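Local atomic coordinates of Tat-secreted protein Rv2525c (Mycobacterium tuberculosis, PDB entry 4PMQ), a protein that probably acts as a secreted peptidoglycan hydrolase with glycosidase activity, and in vitro cleaves p-nitrophenyl esters, preferring the butyrate. Residues L4-D9 / V192-I197; I15-I20 / S56-K61. All coordinates share one frame; numbering follows the deposited sequence.

Interaction 1 of 2, residues L4-D9 / V192-I197; sequences LGTLLD and VDVNQI
Leu7 O takes two donors from a single residue, Asn195: the backbone Asn195 N at 2.8 Å, and Asn195 ND2, which reaches Leu7 O at 3.0 Å from above the carbonyl plane. The other hydrogen of the same amide goes to the anti lone pair of Asp9 OD2, with Asn195 ND2 2.8 Å from Asp9 OD2 and the N-H...O angle 170°. Asp9 OD2 lies in the amide plane, although carboxylate and amide are turned 40° against each other. Asp9 CG sits between the backbone N and the carbonyl carbon (chi1 74°), beside Asp193, where Asp9 OD1 is 2.5 Å from Asp193 OD2. Gln179 also holds Asp9 OD2, and Asp193 OD1 accepts from Asp183 N. These antiparallel strands belong to the curled sheet of a TIM-barrel-like glycoside hydrolase domain. The Ile197 and Leu7 side chains cross at about a right angle, with Ile197 CG1 3.8 Å from Leu7 CG. On the opposite face Leu8 CD2 lies 4.1 Å from Val194 CG2, the two side chains side by side and pointing the same way. A glycerol about 3 Å from the Asp9 side chain and a tartrate about 4 Å from that of Asp193, both probably from the crystallisation liquor, are consistent with a pocket. The Asn195 amide thus ties Leu7 O to Asp9, while Trp160 NE1, bonded to Asn195 OD1, fixes it against a flip.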
loop_
_atom_site.group_PDB
_atom_site.type_symbol
_atom_site.label_atom_id
_atom_site.label_comp_id
_atom_site.label_asym_id
_atom_site.label_seq_id
_atom_site.Cartn_x
_atom_site.Cartn_y
_atom_site.Cartn_z
ATOM N N LEU A 4 8.632 8.128 12.833
ATOM C CA LEU A 4 8.734 9.509 12.341
ATOM C C LEU A 4 7.330 10.139 12.174
ATOM O O LEU A 4 7.178 11.230 11.627
ATOM C CB LEU A 4 9.436 9.481 10.968
ATOM C CG LEU A 4 10.946 9.259 10.895
ATOM C CD1 LEU A 4 11.334 7.848 11.248
ATOM C CD2 LEU A 4 11.439 9.482 9.492
ATOM N N GLY A 5 6.327 9.419 12.621
ATOM C CA GLY A 5 4.932 9.810 12.493
ATOM C C GLY A 5 4.118 8.617 12.045
ATOM O O GLY A 5 4.673 7.592 11.623
ATOM N N THR A 6 2.794 8.765 12.126
ATOM C CA THR A 6 1.801 7.742 11.823
ATOM C C THR A 6 1.067 8.057 10.537
ATOM O O THR A 6 0.681 9.218 10.364
ATOM C CB THR A 6 0.811 7.762 13.013
ATOM O OG1 THR A 6 1.479 7.347 14.213
ATOM C CG2 THR A 6 -0.453 6.966 12.778
ATOM N N LEU A 7 0.784 7.037 9.734
ATOM C CA LEU A 7 -0.057 7.070 8.555
ATOM C C LEU A 7 -1.190 6.104 8.768
ATOM O O LEU A 7 -0.955 4.983 9.231
ATOM C CB LEU A 7 0.683 6.692 7.273
ATOM C CG LEU A 7 1.898 7.550 6.915
ATOM C CD1 LEU A 7 2.591 6.981 5.692
ATOM C CD2 LEU A 7 1.522 9.021 6.643
ATOM N N LEU A 8 -2.416 6.510 8.411
ATOM C CA LEU A 8 -3.549 5.593 8.560
ATOM C C LEU A 8 -3.888 4.970 7.232
ATOM O O LEU A 8 -3.787 5.641 6.210
ATOM C CB LEU A 8 -4.778 6.362 9.084
ATOM C CG LEU A 8 -4.602 7.098 10.420
ATOM C CD1 LEU A 8 -5.898 7.788 10.814
ATOM C CD2 LEU A 8 -4.084 6.149 11.543
ATOM N N ASP A 9 -4.366 3.721 7.254
ATOM C CA ASP A 9 -4.888 3.108 6.033
ATOM C C ASP A 9 -6.300 2.587 6.331
ATOM O O ASP A 9 -6.595 2.202 7.463
ATOM C CB ASP A 9 -3.961 2.039 5.442
ATOM C CG ASP A 9 -3.949 0.740 6.216
ATOM O OD1 ASP A 9 -4.916 -0.042 6.069
ATOM O OD2 ASP A 9 -2.978 0.508 6.958
ATOM N N VAL A 192 -9.684 2.023 11.015
ATOM C CA VAL A 192 -8.387 2.329 10.401
ATOM C C VAL A 192 -7.314 1.411 10.956
ATOM O O VAL A 192 -7.439 0.909 12.078
ATOM C CB VAL A 192 -7.948 3.819 10.569
ATOM C CG1 VAL A 192 -8.959 4.780 9.949
ATOM C CG2 VAL A 192 -7.660 4.184 12.037
ATOM N N ASP A 193 -6.271 1.216 10.158
ATOM C CA ASP A 193 -5.027 0.564 10.535
ATOM C C ASP A 193 -3.993 1.636 10.762
ATOM O O ASP A 193 -4.022 2.685 10.096
ATOM C CB ASP A 193 -4.550 -0.430 9.461
ATOM C CG ASP A 193 -5.617 -1.423 9.018
ATOM O OD1 ASP A 193 -6.361 -1.933 9.900
ATOM O OD2 ASP A 193 -5.659 -1.746 7.812
ATOM N N VAL A 194 -3.048 1.369 11.649
ATOM C CA VAL A 194 -2.022 2.338 12.001
ATOM C C VAL A 194 -0.684 1.891 11.465
ATOM O O VAL A 194 -0.288 0.734 11.663
ATOM C CB VAL A 194 -1.966 2.569 13.528
ATOM C CG1 VAL A 194 -0.881 3.570 13.885
ATOM C CG2 VAL A 194 -3.321 3.043 14.061
ATOM N N ASN A 195 0.031 2.829 10.810
ATOM C CA ASN A 195 1.335 2.536 10.233
ATOM C C ASN A 195 2.352 3.518 10.757
ATOM O O ASN A 195 2.073 4.730 10.776
ATOM C CB ASN A 195 1.284 2.604 8.700
ATOM C CG ASN A 195 0.208 1.696 8.160
ATOM O OD1 ASN A 195 0.429 0.494 8.036
ATOM N ND2 ASN A 195 -0.997 2.228 7.953
ATOM N N GLN A 196 3.552 3.032 11.093
ATOM C CA GLN A 196 4.675 3.881 11.528
ATOM C C GLN A 196 5.596 4.168 10.352
ATOM O O GLN A 196 5.923 3.267 9.579
ATOM C CB GLN A 196 5.465 3.174 12.634
ATOM C CG GLN A 196 4.670 3.084 13.930
ATOM C CD GLN A 196 5.470 2.602 15.121
ATOM O OE1 GLN A 196 6.469 1.872 15.006
ATOM N NE2 GLN A 196 5.009 2.976 16.302
ATOM N N ILE A 197 6.009 5.423 10.215
ATOM C CA ILE A 197 6.986 5.848 9.220
ATOM C C ILE A 197 8.390 5.568 9.813
ATOM O O ILE A 197 8.696 6.002 10.942
ATOM C CB ILE A 197 6.796 7.346 8.882
ATOM C CG1 ILE A 197 5.396 7.615 8.279
ATOM C CG2 ILE A 197 7.941 7.839 7.971
ATOM C CD1 ILE A 197 5.061 9.158 8.282
#

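Interaction 2 of 2, residues I15-I20 / S56-K61; sequences IPASQI and SGNGLK
A Schellman motif ends helix 49-57, and the chain leaving it packs against the first turn of helix 17-22. Gly59, with positive phi, is the C' residue: Gly59 N bonds to Ser56 O and Leu60 N to Leu55 O. The turn brings Asn58 and Leu60 to bear on Ala17, whose CB points at them. Leu60 CD1 does most of the touching. It lies 3.8 Å from Ala17 CB and also comes within 3.4 Å of the backbone oxygen Ala17 O. On its other contact, Leu60 CD1 is 3.7 Å from Ile20 CG2. That methyl stands anti to its backbone N (chi1 -68° for CG1), and the Ile20 and Leu60 side chains meet at a slant. The Asn58 amide turns its flat face to Ala17 CB, with Asn58 ND2 3.6 Å from that carbon. The methyl offers no acceptor; ND2 bonds instead to Asp54 O in the last turn of helix 49-57. Leu55 completes the apolar patch by touching Ala17, Ile20 and Leu60. No hydrogen bond joins 15-20 to 56-61 directly; Asp54 supplies a polar tie, accepting from Ala17 N through OD2 and from Asn58 ND2 through its backbone O, and so couples a helix start to a helix end.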
loop_
_atom_site.group_PDB
_atom_site.type_symbol
_atom_site.label_atom_id
_atom_site.label_comp_id
_atom_site.label_asym_id
_atom_site.label_seq_id
_atom_site.Cartn_x
_atom_site.Cartn_y
_atom_site.Cartn_z
ATOM N N ILE A 15 -12.312 9.576 4.851
ATOM C CA ILE A 15 -12.334 10.363 6.081
ATOM C C ILE A 15 -11.960 11.814 5.813
ATOM O O ILE A 15 -10.926 12.050 5.183
ATOM C CB ILE A 15 -11.388 9.746 7.145
ATOM C CG1 ILE A 15 -11.775 8.295 7.482
ATOM C CG2 ILE A 15 -11.294 10.623 8.436
ATOM C CD1 ILE A 15 -10.623 7.531 8.182
ATOM N N PRO A 16 -12.729 12.808 6.337
ATOM C CA PRO A 16 -12.298 14.209 6.187
ATOM C C PRO A 16 -10.870 14.360 6.709
ATOM O O PRO A 16 -10.533 13.806 7.767
ATOM C CB PRO A 16 -13.325 14.991 7.026
ATOM C CG PRO A 16 -14.536 14.118 7.041
ATOM C CD PRO A 16 -13.989 12.714 7.098
ATOM N N ALA A 17 -10.000 15.040 5.951
ATOM C CA ALA A 17 -8.604 15.230 6.336
ATOM C C ALA A 17 -8.476 15.861 7.734
ATOM O O ALA A 17 -7.561 15.508 8.495
ATOM C CB ALA A 17 -7.907 16.109 5.315
ATOM N N SER A 18 -9.408 16.779 8.094
ATOM C CA SER A 18 -9.383 17.395 9.426
ATOM C C SER A 18 -9.501 16.338 10.530
ATOM O O SER A 18 -8.888 16.489 11.595
ATOM C CB SER A 18 -10.501 18.425 9.574
ATOM O OG SER A 18 -11.769 17.832 9.355
ATOM N N GLN A 19 -10.246 15.231 10.256
ATOM C CA GLN A 19 -10.354 14.171 11.266
ATOM C C GLN A 19 -9.090 13.294 11.295
ATOM O O GLN A 19 -8.706 12.847 12.379
ATOM C CB GLN A 19 -11.617 13.337 11.086
ATOM C CG GLN A 19 -12.858 14.212 11.344
ATOM C CD GLN A 19 -14.153 13.435 11.257
ATOM O OE1 GLN A 19 -14.466 12.821 10.245
ATOM N NE2 GLN A 19 -14.960 13.488 12.299
ATOM N N ILE A 20 -8.425 13.062 10.136
ATOM C CA ILE A 20 -7.162 12.307 10.135
ATOM C C ILE A 20 -6.161 13.087 10.994
ATOM O O ILE A 20 -5.529 12.523 11.878
ATOM C CB ILE A 20 -6.640 12.090 8.700
ATOM C CG1 ILE A 20 -7.592 11.133 7.955
ATOM C CG2 ILE A 20 -5.165 11.594 8.690
ATOM C CD1 ILE A 20 -7.669 11.373 6.538
ATOM N N SER A 56 -3.842 16.960 1.189
ATOM C CA SER A 56 -2.729 17.881 0.942
ATOM C C SER A 56 -3.031 19.275 1.498
ATOM O O SER A 56 -2.146 19.931 2.068
ATOM C CB SER A 56 -2.420 17.974 -0.549
ATOM O OG SER A 56 -1.870 16.765 -1.038
ATOM N N GLY A 57 -4.289 19.710 1.351
ATOM C CA GLY A 57 -4.751 21.016 1.832
ATOM C C GLY A 57 -4.580 21.222 3.329
ATOM O O GLY A 57 -4.329 22.342 3.788
ATOM N N ASN A 58 -4.685 20.131 4.098
ATOM C CA ASN A 58 -4.558 20.129 5.548
ATOM C C ASN A 58 -3.137 19.768 5.988
ATOM O O ASN A 58 -2.926 19.446 7.166
ATOM C CB ASN A 58 -5.582 19.160 6.157
ATOM C CG ASN A 58 -6.963 19.755 6.193
ATOM O OD1 ASN A 58 -7.386 20.305 7.212
ATOM N ND2 ASN A 58 -7.663 19.733 5.057
ATOM N N GLY A 59 -2.185 19.829 5.037
ATOM C CA GLY A 59 -0.767 19.564 5.273
ATOM C C GLY A 59 -0.477 18.101 5.550
ATOM O O GLY A 59 0.536 17.782 6.184
ATOM N N LEU A 60 -1.378 17.205 5.107
ATOM C CA LEU A 60 -1.190 15.771 5.366
ATOM C C LEU A 60 -0.432 15.085 4.225
ATOM O O LEU A 60 -0.539 15.512 3.063
ATOM C CB LEU A 60 -2.530 15.055 5.620
ATOM C CG LEU A 60 -3.290 15.477 6.869
ATOM C CD1 LEU A 60 -4.667 14.825 6.899
ATOM C CD2 LEU A 60 -2.523 15.076 8.156
ATOM N N LYS A 61 0.326 14.014 4.565
ATOM C CA LYS A 61 1.072 13.219 3.598
ATOM C C LYS A 61 0.161 12.225 2.923
ATOM O O LYS A 61 -0.771 11.706 3.553
ATOM C CB LYS A 61 2.239 12.448 4.268
ATOM C CG LYS A 61 3.290 13.342 4.901
ATOM C CD LYS A 61 4.006 14.159 3.847
ATOM C CE LYS A 61 5.031 15.101 4.412
ATOM N NZ LYS A 61 5.675 15.870 3.322
#

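How the interactions relate
Both contacts belong to the same barrel-like domain, with centres about 13 Å apart, and interaction 2 is nested in the chain loop that interaction 1 closes. Interaction 1 pairs strands near the two chain ends through backbone bonds and a buried polar group; its centre is about 11 Å from the chain centre, yet it is partly open. Interaction 2 is farther from that centre, about 18 Å, but mostly buried, and joins helix ends by Ala17, Ile20 and Leu60 with the Asn58 amide laid on the methyl. Strand 6-9 of interaction 1 is followed, after a loop, by helix 17-22 of interaction 2. They meet where Val192 CG1 packs on Ile15 CD1 at 3.7 Å, sheet against the loop residue before the helix, and where Leu7 CD2 approaches Lys61 CB.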